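DNA translocase coupling protein (Clostridium perfringens, PDB 6O1W) probably couples ATP binding to the movement of plasmid DNA during conjugation, as a membrane-associated relative of the FtsK/SpoIIIE translocases. Local coordinates at residues Asp6-Asn9 and Ala10-Leu14; Ile60-Leu63 and Gln64-Asn68; Ile74-Gly77 and Ala78-Ile82; Leu98-Asp101 and Asp102-Glu106; Phe341-Asp345 and Asp346-Ile350. All blocks are in the same frame, centred on the assembly; numbering follows the deposited sequence.

Interaction 1 of 5, residues Asp6-Asn9 and Ala10-Leu14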
# COMPACT_ATOMS: atom_id res chain seq x y z
N ASP A 6 -33.85 -3.51 19.95
CA ASP A 6 -32.68 -3.21 19.13
C ASP A 6 -32.93 -3.56 17.65
O ASP A 6 -33.40 -4.66 17.35
CB ASP A 6 -31.44 -3.93 19.68
CG ASP A 6 -30.29 -4.01 18.71
OD1 ASP A 6 -29.57 -2.98 18.54
OD2 ASP A 6 -30.10 -5.08 18.10
N LYS A 7 -32.62 -2.61 16.74
CA LYS A 7 -32.80 -2.72 15.29
C LYS A 7 -32.19 -3.98 14.70
O LYS A 7 -32.91 -4.78 14.11
CB LYS A 7 -32.24 -1.47 14.58
CG LYS A 7 -32.75 -1.30 13.14
CD LYS A 7 -32.47 0.11 12.61
CE LYS A 7 -33.22 0.43 11.34
NZ LYS A 7 -34.67 0.66 11.59
N ARG A 8 -30.87 -4.16 14.90
CA ARG A 8 -30.07 -5.27 14.39
C ARG A 8 -30.62 -6.66 14.80
O ARG A 8 -30.82 -7.50 13.92
CB ARG A 8 -28.60 -5.11 14.79
CG ARG A 8 -27.68 -5.83 13.82
CD ARG A 8 -26.25 -5.34 13.89
NE ARG A 8 -26.02 -4.09 13.16
CZ ARG A 8 -25.84 -3.99 11.85
NH1 ARG A 8 -25.92 -5.07 11.08
NH2 ARG A 8 -25.60 -2.82 11.29
N ASN A 9 -30.93 -6.86 16.11
CA ASN A 9 -31.50 -8.11 16.59
C ASN A 9 -32.87 -8.38 15.96
O ASN A 9 -33.10 -9.50 15.53
CB ASN A 9 -31.57 -8.18 18.12
CG ASN A 9 -30.44 -8.97 18.74
OD1 ASN A 9 -30.02 -10.03 18.24
ND2 ASN A 9 -29.92 -8.48 19.85
N ALA A 10 -33.72 -7.35 15.85
CA ALA A 10 -35.04 -7.45 15.23
C ALA A 10 -34.92 -7.80 13.75
O ALA A 10 -35.66 -8.63 13.27
CB ALA A 10 -35.80 -6.14 15.39
N GLU A 11 -33.94 -7.18 13.07
CA GLU A 11 -33.64 -7.38 11.65
C GLU A 11 -33.13 -8.79 11.41
O GLU A 11 -33.59 -9.42 10.48
CB GLU A 11 -32.64 -6.32 11.16
CG GLU A 11 -32.36 -6.36 9.66
CD GLU A 11 -30.94 -6.04 9.20
OE1 GLU A 11 -30.16 -5.46 9.99
OE2 GLU A 11 -30.62 -6.37 8.03
N TYR A 12 -32.19 -9.30 12.24
CA TYR A 12 -31.66 -10.66 12.06
C TYR A 12 -32.72 -11.70 12.30
O TYR A 12 -32.86 -12.62 11.50
CB TYR A 12 -30.46 -10.92 12.98
CG TYR A 12 -29.20 -10.19 12.58
CD1 TYR A 12 -29.04 -9.68 11.29
CD2 TYR A 12 -28.17 -9.99 13.49
CE1 TYR A 12 -27.89 -8.99 10.92
CE2 TYR A 12 -27.01 -9.33 13.12
CZ TYR A 12 -26.87 -8.84 11.84
OH TYR A 12 -25.72 -8.16 11.52
N ARG A 13 -33.51 -11.51 13.38
CA ARG A 13 -34.56 -12.44 13.75
C ARG A 13 -35.54 -12.64 12.59
O ARG A 13 -35.76 -13.78 12.17
CB ARG A 13 -35.25 -12.00 15.07
CG ARG A 13 -36.46 -12.87 15.43
CD ARG A 13 -36.93 -12.70 16.87
NE ARG A 13 -37.44 -13.98 17.37
CZ ARG A 13 -37.61 -14.30 18.64
NH1 ARG A 13 -37.32 -13.44 19.60
NH2 ARG A 13 -38.07 -15.50 18.97
N LEU A 14 -36.05 -11.54 12.03
CA LEU A 14 -36.97 -11.54 10.90
C LEU A 14 -36.36 -12.24 9.67
O LEU A 14 -37.03 -13.06 9.04
CB LEU A 14 -37.38 -10.09 10.55
CG LEU A 14 -38.33 -9.91 9.34
CD1 LEU A 14 -39.69 -10.53 9.60
CD2 LEU A 14 -38.45 -8.45 8.96
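The carbonyl oxygen of Arg-8 receives the backbone N of Tyr-12 at 2.8 Å, the hydrogen bond of one helical turn, and the face of the Tyr-12 ring lies against the same oxygen. The Arg-8 and Tyr-12 side chains then run side by side in the same direction. Arg-8 CG sits over the ring face, 4.0 Å from the centroid of Tyr-12, a CH-pi contact. Further out the arginine chain bends at its third torsion (chi3 -80°), which brings NH1 to 3.1 Å from Tyr-12 OH; the hydroxyl is near the guanidinium plane, at its edge, while ring and guanidinium planes stand 60° apart. The Glu-11 carboxylate contributes charge without a salt bridge: its OE1 is 4.4 Å from Arg-8 NH1 and well out of the guanidinium plane. One turn earlier, Asp-6 OD2 accepts the backbone N of Asn-9 at 2.8 Å, an Asx motif at the start of helix 7-18, and Asp-6 O takes the N of Ala-10. Phe-34 of strand 30-36 adds a cation-pi contact to Arg-8, and Phe-47 meets the Tyr-12 ring edge-to-face. The aliphatic part of the arginine thus shields a buried tyrosine, while the nearby glutamate would probably favour the guanidinium charge.

Interaction 2 of 5, residues Ile60-Leu63 and Gln64-Asn68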
# COMPACT_ATOMS: atom_id res chain seq x y z
N ILE A 60 -24.86 -19.19 2.32
CA ILE A 60 -24.12 -17.93 2.06
C ILE A 60 -24.81 -17.06 0.96
O ILE A 60 -25.08 -15.88 1.24
CB ILE A 60 -22.60 -18.14 1.78
CG1 ILE A 60 -21.85 -18.32 3.11
CG2 ILE A 60 -21.97 -16.97 0.96
CD1 ILE A 60 -20.34 -18.80 2.94
N PRO A 61 -25.09 -17.57 -0.26
CA PRO A 61 -25.77 -16.71 -1.24
C PRO A 61 -27.03 -16.08 -0.65
O PRO A 61 -27.16 -14.88 -0.80
CB PRO A 61 -26.08 -17.68 -2.39
CG PRO A 61 -25.00 -18.68 -2.30
CD PRO A 61 -24.85 -18.91 -0.83
N GLN A 62 -27.88 -16.84 0.08
CA GLN A 62 -29.13 -16.30 0.63
C GLN A 62 -28.96 -15.30 1.79
O GLN A 62 -29.68 -14.29 1.83
CB GLN A 62 -30.11 -17.41 1.03
CG GLN A 62 -31.47 -16.82 1.48
CD GLN A 62 -32.20 -16.17 0.33
OE1 GLN A 62 -32.42 -16.78 -0.71
NE2 GLN A 62 -32.58 -14.92 0.49
N LEU A 63 -28.02 -15.56 2.70
CA LEU A 63 -27.71 -14.68 3.83
C LEU A 63 -27.16 -13.35 3.36
O LEU A 63 -27.45 -12.33 3.97
CB LEU A 63 -26.71 -15.35 4.79
CG LEU A 63 -27.24 -16.62 5.44
CD1 LEU A 63 -26.15 -17.33 6.19
CD2 LEU A 63 -28.45 -16.32 6.35
N GLN A 64 -26.37 -13.36 2.27
CA GLN A 64 -25.86 -12.11 1.71
C GLN A 64 -27.03 -11.23 1.30
O GLN A 64 -27.04 -10.07 1.63
CB GLN A 64 -24.99 -12.37 0.49
CG GLN A 64 -23.61 -12.88 0.83
CD GLN A 64 -22.70 -12.92 -0.38
OE1 GLN A 64 -23.13 -13.02 -1.55
NE2 GLN A 64 -21.43 -12.83 -0.13
N THR A 65 -28.01 -11.79 0.60
CA THR A 65 -29.20 -11.07 0.15
C THR A 65 -30.14 -10.64 1.32
O THR A 65 -30.58 -9.49 1.36
CB THR A 65 -29.91 -11.90 -0.90
OG1 THR A 65 -29.01 -12.05 -1.99
CG2 THR A 65 -31.18 -11.25 -1.40
N SER A 66 -30.47 -11.56 2.20
CA SER A 66 -31.37 -11.30 3.33
C SER A 66 -30.76 -10.24 4.25
O SER A 66 -31.43 -9.28 4.58
CB SER A 66 -31.64 -12.58 4.11
OG SER A 66 -32.37 -13.49 3.30
N LEU A 67 -29.47 -10.38 4.61
CA LEU A 67 -28.81 -9.43 5.52
C LEU A 67 -28.18 -8.23 4.81
O LEU A 67 -27.73 -7.31 5.48
CB LEU A 67 -27.79 -10.15 6.43
CG LEU A 67 -28.29 -11.40 7.21
CD1 LEU A 67 -27.17 -12.06 7.97
CD2 LEU A 67 -29.40 -11.04 8.16
N ASN A 68 -28.15 -8.23 3.45
CA ASN A 68 -27.51 -7.20 2.62
C ASN A 68 -26.02 -7.04 2.97
O ASN A 68 -25.57 -5.95 3.36
CB ASN A 68 -28.26 -5.84 2.63
CG ASN A 68 -27.72 -4.89 1.59
OD1 ASN A 68 -27.21 -5.30 0.53
ND2 ASN A 68 -27.74 -3.61 1.90
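The flat amide of Gln-62 is turned to Ser-66: Ser-66 OG lies practically in the amide plane and accepts from Gln-62 NE2 at 3.2 Å in a nearly straight bond (169° at the hydrogen). The aliphatic part of Gln-64 lies against the preceding turn, its CG 3.4 Å from Ile-60 O. The Gln-62 chain leaves with CG anti to the backbone N (chi1 -175°) and bends at chi2 (67°), which turns the amide along the helix toward the residue four places on. Ser-66 OG, placed beside its own backbone N, is also 3.2 Å from the carbonyl oxygen of Gln-62. That carbonyl receives Ser-66 N at 2.9 Å, so the side-chain bond runs alongside the backbone bond between the same two residues. The neighbouring turns are closed by Gln-64 N on Ile-60 O and by Leu-67 N on Leu-63 O, the latter at 2.9 Å. Leu-67 also lays CB and CG against Leu-63 O. The two leucines are buried: Leu-63 packs on Phe-16 and Ile-71, Leu-67 on Tyr-12 and Ala-15. Asn-68, with positive phi, ends the helical run. The arrangement is that of a short amphipathic helix, 60-67, with a polar i to i+4 pair on one side and leucines turned to helix 7-18 and strand 69-76.

Interaction 3 of 5, residues Ile74-Gly77 and Ala78-Ile82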
# COMPACT_ATOMS: atom_id res chain seq x y z
N ILE A 74 -16.97 -17.61 6.63
CA ILE A 74 -17.72 -18.14 7.76
C ILE A 74 -16.81 -19.18 8.40
O ILE A 74 -16.29 -20.04 7.69
CB ILE A 74 -19.14 -18.69 7.45
CG1 ILE A 74 -19.98 -17.65 6.67
CG2 ILE A 74 -19.86 -19.07 8.75
CD1 ILE A 74 -21.59 -17.86 6.65
N GLU A 75 -16.56 -19.06 9.70
CA GLU A 75 -15.74 -20.03 10.43
C GLU A 75 -16.42 -20.50 11.72
O GLU A 75 -17.18 -19.75 12.32
CB GLU A 75 -14.32 -19.49 10.71
CG GLU A 75 -14.22 -18.38 11.74
CD GLU A 75 -12.83 -17.83 12.02
OE1 GLU A 75 -12.49 -16.75 11.47
OE2 GLU A 75 -12.08 -18.46 12.80
N GLN A 76 -16.11 -21.73 12.14
CA GLN A 76 -16.59 -22.27 13.40
C GLN A 76 -15.77 -21.59 14.51
O GLN A 76 -14.57 -21.40 14.34
CB GLN A 76 -16.39 -23.80 13.44
CG GLN A 76 -17.24 -24.50 14.51
CD GLN A 76 -18.62 -24.84 14.02
OE1 GLN A 76 -19.60 -24.13 14.27
NE2 GLN A 76 -18.75 -25.95 13.32
N GLY A 77 -16.43 -21.19 15.59
CA GLY A 77 -15.79 -20.56 16.74
C GLY A 77 -15.29 -21.59 17.73
O GLY A 77 -14.93 -22.71 17.33
N ALA A 78 -15.30 -21.24 19.05
CA ALA A 78 -14.85 -22.13 20.14
C ALA A 78 -15.52 -23.50 20.08
O ALA A 78 -14.83 -24.52 20.10
CB ALA A 78 -15.10 -21.49 21.49
N SER A 79 -16.87 -23.52 19.96
CA SER A 79 -17.65 -24.76 19.89
C SER A 79 -18.33 -24.93 18.54
O SER A 79 -18.25 -24.06 17.68
CB SER A 79 -18.71 -24.78 21.00
OG SER A 79 -19.86 -24.04 20.63
N LYS A 80 -19.05 -26.06 18.38
CA LYS A 80 -19.81 -26.32 17.17
C LYS A 80 -21.15 -25.55 17.20
O LYS A 80 -21.91 -25.59 16.23
CB LYS A 80 -19.97 -27.84 16.94
CG LYS A 80 -18.86 -28.46 16.06
CD LYS A 80 -17.47 -28.50 16.74
CE LYS A 80 -16.33 -28.41 15.75
NZ LYS A 80 -15.07 -27.94 16.39
N ARG A 81 -21.40 -24.79 18.30
CA ARG A 81 -22.57 -23.92 18.47
C ARG A 81 -22.27 -22.47 18.03
O ARG A 81 -23.19 -21.66 17.96
CB ARG A 81 -23.02 -23.89 19.93
CG ARG A 81 -23.83 -25.10 20.37
CD ARG A 81 -24.36 -24.87 21.78
NE ARG A 81 -25.63 -24.14 21.76
CZ ARG A 81 -26.82 -24.71 21.81
NH1 ARG A 81 -26.93 -26.03 21.91
NH2 ARG A 81 -27.92 -23.97 21.78
N ILE A 82 -21.01 -22.14 17.76
CA ILE A 82 -20.58 -20.78 17.43
C ILE A 82 -20.09 -20.65 15.99
O ILE A 82 -19.19 -21.39 15.58
CB ILE A 82 -19.51 -20.25 18.45
CG1 ILE A 82 -20.02 -20.28 19.94
CG2 ILE A 82 -18.94 -18.87 18.08
CD1 ILE A 82 -21.11 -19.25 20.36
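Gln-76 and Lys-80 cross at about a right angle, the glutamine side chain reaching from the end of strand 69-76 over the loop that follows. Its CG stands anti to the backbone N (chi1 -162°) and the chain then bends at chi2 (86°), which carries the amide end inward over the turn. Along this path Gln-76 CG comes to 3.4 Å from the carbonyl oxygen of Ser-79, and Gln-76 CD lies 3.7 Å from Lys-80 CA. The lysine answers with its first methylene group beyond CB, as Lys-80 CG packs near the amide and its own chain bends at chi2. Ile-82 sets its CG2 branch against Gly-77, 3.8 Å from Gly-77 CA. What ties the two ends together is a single backbone bond, Gly-77 N to Ile-82 O at 2.8 Å; it is almost straight at the hydrogen, although the donor stands above the carbonyl plane. Within the loop Ser-79 OG accepts from the backbone N of Arg-81 at 2.9 Å, an ST turn, and a weak bond from Ile-82 N to Ser-79 O accompanies the type I beta turn from Ser-79 to Ile-82. Arg-81 makes a salt bridge through NE with Glu-48, while Ile-82 packs on Thr-46 and Glu-48 of strand 43-48. The whole is a surface beta hairpin, its loop joining the antiparallel neighbours 69-76 and 82-89 of the four-stranded sheet.

Interaction 4 of 5, residues Leu98-Asp101 and Asp102-Glu106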
# COMPACT_ATOMS: atom_id res chain seq x y z
N LEU A 98 -10.40 -1.00 -11.02
CA LEU A 98 -10.33 0.44 -11.17
C LEU A 98 -9.15 0.76 -12.07
O LEU A 98 -8.02 0.91 -11.58
CB LEU A 98 -10.20 1.07 -9.78
CG LEU A 98 -10.18 2.56 -9.66
CD1 LEU A 98 -11.56 3.15 -9.93
CD2 LEU A 98 -9.69 2.94 -8.28
N PRO A 99 -9.38 0.81 -13.40
CA PRO A 99 -8.27 1.11 -14.32
C PRO A 99 -7.73 2.51 -14.11
O PRO A 99 -8.49 3.42 -13.80
CB PRO A 99 -8.91 0.97 -15.71
CG PRO A 99 -10.37 1.16 -15.49
CD PRO A 99 -10.65 0.60 -14.14
N TRP A 100 -6.42 2.69 -14.30
CA TRP A 100 -5.80 4.00 -14.23
C TRP A 100 -6.32 4.85 -15.39
O TRP A 100 -6.63 4.32 -16.46
CB TRP A 100 -4.27 3.90 -14.35
CG TRP A 100 -3.61 5.23 -14.58
CD1 TRP A 100 -3.13 5.72 -15.77
CD2 TRP A 100 -3.56 6.32 -13.65
NE1 TRP A 100 -2.70 7.01 -15.61
CE2 TRP A 100 -2.96 7.42 -14.32
CE3 TRP A 100 -3.97 6.49 -12.32
CZ2 TRP A 100 -2.71 8.63 -13.68
CZ3 TRP A 100 -3.72 7.69 -11.69
CH2 TRP A 100 -3.14 8.76 -12.38
N ASP A 101 -6.39 6.17 -15.19
CA ASP A 101 -6.76 7.12 -16.23
C ASP A 101 -6.04 8.44 -15.91
O ASP A 101 -6.01 8.87 -14.76
CB ASP A 101 -8.28 7.29 -16.30
CG ASP A 101 -8.75 8.09 -17.50
OD1 ASP A 101 -8.35 9.27 -17.62
OD2 ASP A 101 -9.53 7.54 -18.30
N ASP A 102 -5.47 9.09 -16.94
CA ASP A 102 -4.73 10.34 -16.77
C ASP A 102 -5.57 11.50 -16.17
O ASP A 102 -4.99 12.48 -15.70
CB ASP A 102 -4.02 10.75 -18.09
CG ASP A 102 -2.59 10.20 -18.26
OD1 ASP A 102 -2.18 9.33 -17.45
OD2 ASP A 102 -1.89 10.63 -19.19
N LYS A 103 -6.91 11.34 -16.11
CA LYS A 103 -7.83 12.33 -15.52
C LYS A 103 -7.62 12.49 -14.00
O LYS A 103 -7.98 13.54 -13.44
CB LYS A 103 -9.30 11.99 -15.84
CG LYS A 103 -9.88 10.83 -15.03
CD LYS A 103 -11.37 10.62 -15.31
CE LYS A 103 -11.90 9.41 -14.59
NZ LYS A 103 -13.39 9.35 -14.64
N TYR A 104 -7.06 11.45 -13.34
CA TYR A 104 -6.78 11.44 -11.90
C TYR A 104 -5.53 12.24 -11.52
O TYR A 104 -5.39 12.59 -10.34
CB TYR A 104 -6.69 10.00 -11.36
CG TYR A 104 -7.94 9.18 -11.56
CD1 TYR A 104 -9.10 9.45 -10.83
CD2 TYR A 104 -7.95 8.06 -12.39
CE1 TYR A 104 -10.25 8.68 -10.98
CE2 TYR A 104 -9.09 7.29 -12.56
CZ TYR A 104 -10.24 7.60 -11.86
OH TYR A 104 -11.36 6.82 -11.99
N ILE A 105 -4.64 12.55 -12.48
CA ILE A 105 -3.42 13.31 -12.23
C ILE A 105 -3.75 14.66 -11.60
O ILE A 105 -4.54 15.43 -12.15
CB ILE A 105 -2.52 13.45 -13.50
CG1 ILE A 105 -1.90 12.11 -13.87
CG2 ILE A 105 -1.42 14.51 -13.29
CD1 ILE A 105 -1.25 12.05 -15.17
N GLU A 106 -3.16 14.91 -10.42
CA GLU A 106 -3.35 16.13 -9.64
C GLU A 106 -2.56 17.28 -10.20
O GLU A 106 -1.44 17.10 -10.69
CB GLU A 106 -2.95 15.92 -8.17
CG GLU A 106 -3.78 14.88 -7.45
CD GLU A 106 -5.24 15.22 -7.20
OE1 GLU A 106 -5.50 16.29 -6.61
OE2 GLU A 106 -6.12 14.42 -7.58
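Trp-100 meets Asp-102, Tyr-104 and Ile-105 with successive parts of its indole. From CB the chain leaves with CG anti to the backbone N (chi1 168°), which lays the ring system back along the residues that follow. On the five-membered ring NE1 donates to Asp-102 OD1 at 3.0 Å, the hydrogen angle 150° and the oxygen tilted 16° from the ring plane; the carboxylate is turned steeply against the indole. The backbone N of Asp-102 lies over one face of the tryptophan, toward its rim. At the six-membered ring Trp-100 CZ2 touches Ile-105 CG1 at 3.6 Å, the isoleucine branch approaching in plane at the edge. Beyond it, Trp-100 CZ3 packs on Tyr-104 CB at 3.8 Å, and CH2 comes close to both residues. The tryptophan and tyrosine side chains slide past each other in opposite directions, with an oblique ring pair. Asp-101 fixes the backbone of the turn: its OD1 takes Lys-103 N at 2.9 Å through the anti lone pair, while Asp-101 O accepts Tyr-104 N at 3.1 Å and so closes the 3-10 turn. Lys-103 CG lies over the centre of the Tyr-104 ring. Asp-102 OD1 also accepts from Trp-151 NE1, so two indoles share one carboxylate oxygen. This loop between strands 82-89 and 111-116 is thereby pinned to helix 142-155, which Trp-100 touches at Cys-148 and Gln-152, and to the chain after strand 334-340, where Phe-341 meets Trp-100 edge-to-face.

Interaction 5 of 5, residues Phe341-Asp345 and Asp346-Ile350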
# COMPACT_ATOMS: atom_id res chain seq x y z
N PHE A 341 -5.47 1.51 -8.22
CA PHE A 341 -5.55 1.65 -9.67
C PHE A 341 -4.77 0.52 -10.33
O PHE A 341 -3.68 0.15 -9.85
CB PHE A 341 -4.90 2.96 -10.15
CG PHE A 341 -5.63 4.22 -9.76
CD1 PHE A 341 -6.94 4.43 -10.16
CD2 PHE A 341 -4.99 5.22 -9.05
CE1 PHE A 341 -7.62 5.59 -9.79
CE2 PHE A 341 -5.66 6.40 -8.71
CZ PHE A 341 -6.97 6.58 -9.09
N TYR A 342 -5.30 -0.01 -11.43
CA TYR A 342 -4.53 -1.00 -12.17
C TYR A 342 -3.91 -0.20 -13.30
O TYR A 342 -4.62 0.41 -14.11
CB TYR A 342 -5.36 -2.20 -12.67
CG TYR A 342 -4.50 -3.18 -13.44
CD1 TYR A 342 -3.48 -3.90 -12.81
CD2 TYR A 342 -4.66 -3.35 -14.82
CE1 TYR A 342 -2.64 -4.75 -13.53
CE2 TYR A 342 -3.85 -4.23 -15.54
CZ TYR A 342 -2.83 -4.91 -14.90
OH TYR A 342 -2.03 -5.76 -15.62
N PHE A 343 -2.59 -0.05 -13.21
CA PHE A 343 -1.77 0.70 -14.16
C PHE A 343 -1.04 -0.36 -14.95
O PHE A 343 -0.30 -1.15 -14.38
CB PHE A 343 -0.79 1.61 -13.39
CG PHE A 343 0.12 2.45 -14.27
CD1 PHE A 343 1.36 1.96 -14.69
CD2 PHE A 343 -0.24 3.73 -14.66
CE1 PHE A 343 2.20 2.73 -15.49
CE2 PHE A 343 0.60 4.50 -15.45
CZ PHE A 343 1.80 3.98 -15.89
N ASP A 344 -1.29 -0.39 -16.24
CA ASP A 344 -0.74 -1.40 -17.15
C ASP A 344 0.27 -0.69 -18.02
O ASP A 344 -0.13 0.20 -18.79
CB ASP A 344 -1.91 -1.97 -18.00
CG ASP A 344 -1.58 -3.16 -18.90
OD1 ASP A 344 -0.62 -3.06 -19.68
OD2 ASP A 344 -2.29 -4.17 -18.82
N ASP A 345 1.57 -1.05 -17.92
CA ASP A 345 2.64 -0.45 -18.73
C ASP A 345 2.32 -0.44 -20.24
O ASP A 345 2.56 0.58 -20.90
CB ASP A 345 3.97 -1.19 -18.51
CG ASP A 345 4.55 -1.03 -17.13
OD1 ASP A 345 4.16 -0.08 -16.43
OD2 ASP A 345 5.41 -1.86 -16.75
N ASP A 346 1.75 -1.54 -20.76
CA ASP A 346 1.43 -1.67 -22.19
C ASP A 346 0.42 -0.63 -22.69
O ASP A 346 0.47 -0.28 -23.86
CB ASP A 346 0.97 -3.09 -22.56
CG ASP A 346 2.09 -4.10 -22.74
OD1 ASP A 346 3.19 -3.70 -23.18
OD2 ASP A 346 1.86 -5.30 -22.46
N LYS A 347 -0.43 -0.09 -21.82
CA LYS A 347 -1.37 0.92 -22.30
C LYS A 347 -1.32 2.26 -21.56
O LYS A 347 -1.86 3.24 -22.06
CB LYS A 347 -2.81 0.38 -22.37
CG LYS A 347 -3.39 -0.24 -21.15
CD LYS A 347 -4.46 -1.22 -21.59
CE LYS A 347 -5.27 -1.72 -20.42
NZ LYS A 347 -6.14 -2.88 -20.80
N HIS A 348 -0.63 2.33 -20.40
CA HIS A 348 -0.64 3.56 -19.63
C HIS A 348 0.68 4.30 -19.58
O HIS A 348 0.68 5.50 -19.35
CB HIS A 348 -1.17 3.27 -18.21
CG HIS A 348 -2.57 2.75 -18.19
ND1 HIS A 348 -2.90 1.60 -17.49
CD2 HIS A 348 -3.68 3.20 -18.83
CE1 HIS A 348 -4.19 1.41 -17.69
NE2 HIS A 348 -4.70 2.34 -18.51
N PHE A 349 1.81 3.61 -19.81
CA PHE A 349 3.13 4.21 -19.73
C PHE A 349 3.55 4.66 -21.12
O PHE A 349 3.88 3.83 -21.96
CB PHE A 349 4.15 3.24 -19.08
CG PHE A 349 5.52 3.85 -18.93
CD1 PHE A 349 5.77 4.79 -17.94
CD2 PHE A 349 6.55 3.52 -19.81
CE1 PHE A 349 7.02 5.39 -17.83
CE2 PHE A 349 7.80 4.14 -19.71
CZ PHE A 349 8.02 5.08 -18.73
N ILE A 350 3.45 5.97 -21.39
CA ILE A 350 3.72 6.58 -22.70
C ILE A 350 4.94 7.50 -22.59
O ILE A 350 4.80 8.65 -22.18
CB ILE A 350 2.44 7.26 -23.29
CG1 ILE A 350 1.23 6.29 -23.24
CG2 ILE A 350 2.68 7.76 -24.73
CD1 ILE A 350 -0.14 6.94 -23.19
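His-348 ND1 accepts the backbone N of Asp-344 at 2.8 Å, in a nearly straight bond with the donor close to the imidazole plane. In return the carbonyl oxygen of Asp-344 receives His-348 N at 2.7 Å and also Lys-347 N at 3.1 Å, the latter from above the carbonyl plane. Asp-344 is therefore gripped at both ends of its backbone. At the same residue the side chain caps the helix: Asp-344 OD1, the N-cap oxygen, takes Asp-346 N at 3.0 Å in a weak, bent bond. The acceptor role at ND1 implies that this nitrogen carries no proton here. Around this first shell, His-348 CB stands over one face of the Phe-343 ring, 3.8 Å from its centroid, and Phe-343 CZ meets Phe-349 CB at 4.0 Å. With CG beside its own backbone N (chi1 -61°), the histidine swings its ring back to the cap, and Lys-347 CG covers one imidazole face. Further out, Trp-100 meets the His-348 ring edge-to-face, Phe-349 stacks on Tyr-175, and Asp-345 OD1 is hydrogen-bonded to the hydroxyl of that tyrosine. The arrangement is an N-capped short helix, 345-348, following strand 334-340, with Phe-343 close to Val-144, a residue that binds ATP in another structure of this protein, at the edge of the nucleotide site of a P-loop ATPase fold.

All five contacts are local, follow one another along the chain, and neither nest nor cross. Interactions 1 and 2 each span turns of one helix, 7-18 and 60-67, and these helices pack where Tyr-12 meets Leu-67. Interaction 3 closes the hairpin loop between strands 69-76 and 82-89, and touches interaction 2 through Ile-74 on Ile-60; the three belong to the N-terminal part with the four-stranded sheet. Interactions 4 and 5 lie some 34 to 47 Å from them, between centres, in the P-loop part. Although far apart in sequence they adjoin, Leu-98 and Trp-100 probably hydrogen-bonding to the Tyr-342 backbone, tying the loop before strand 111-116 to the chain leading from strand 334-340 into helix 345-348.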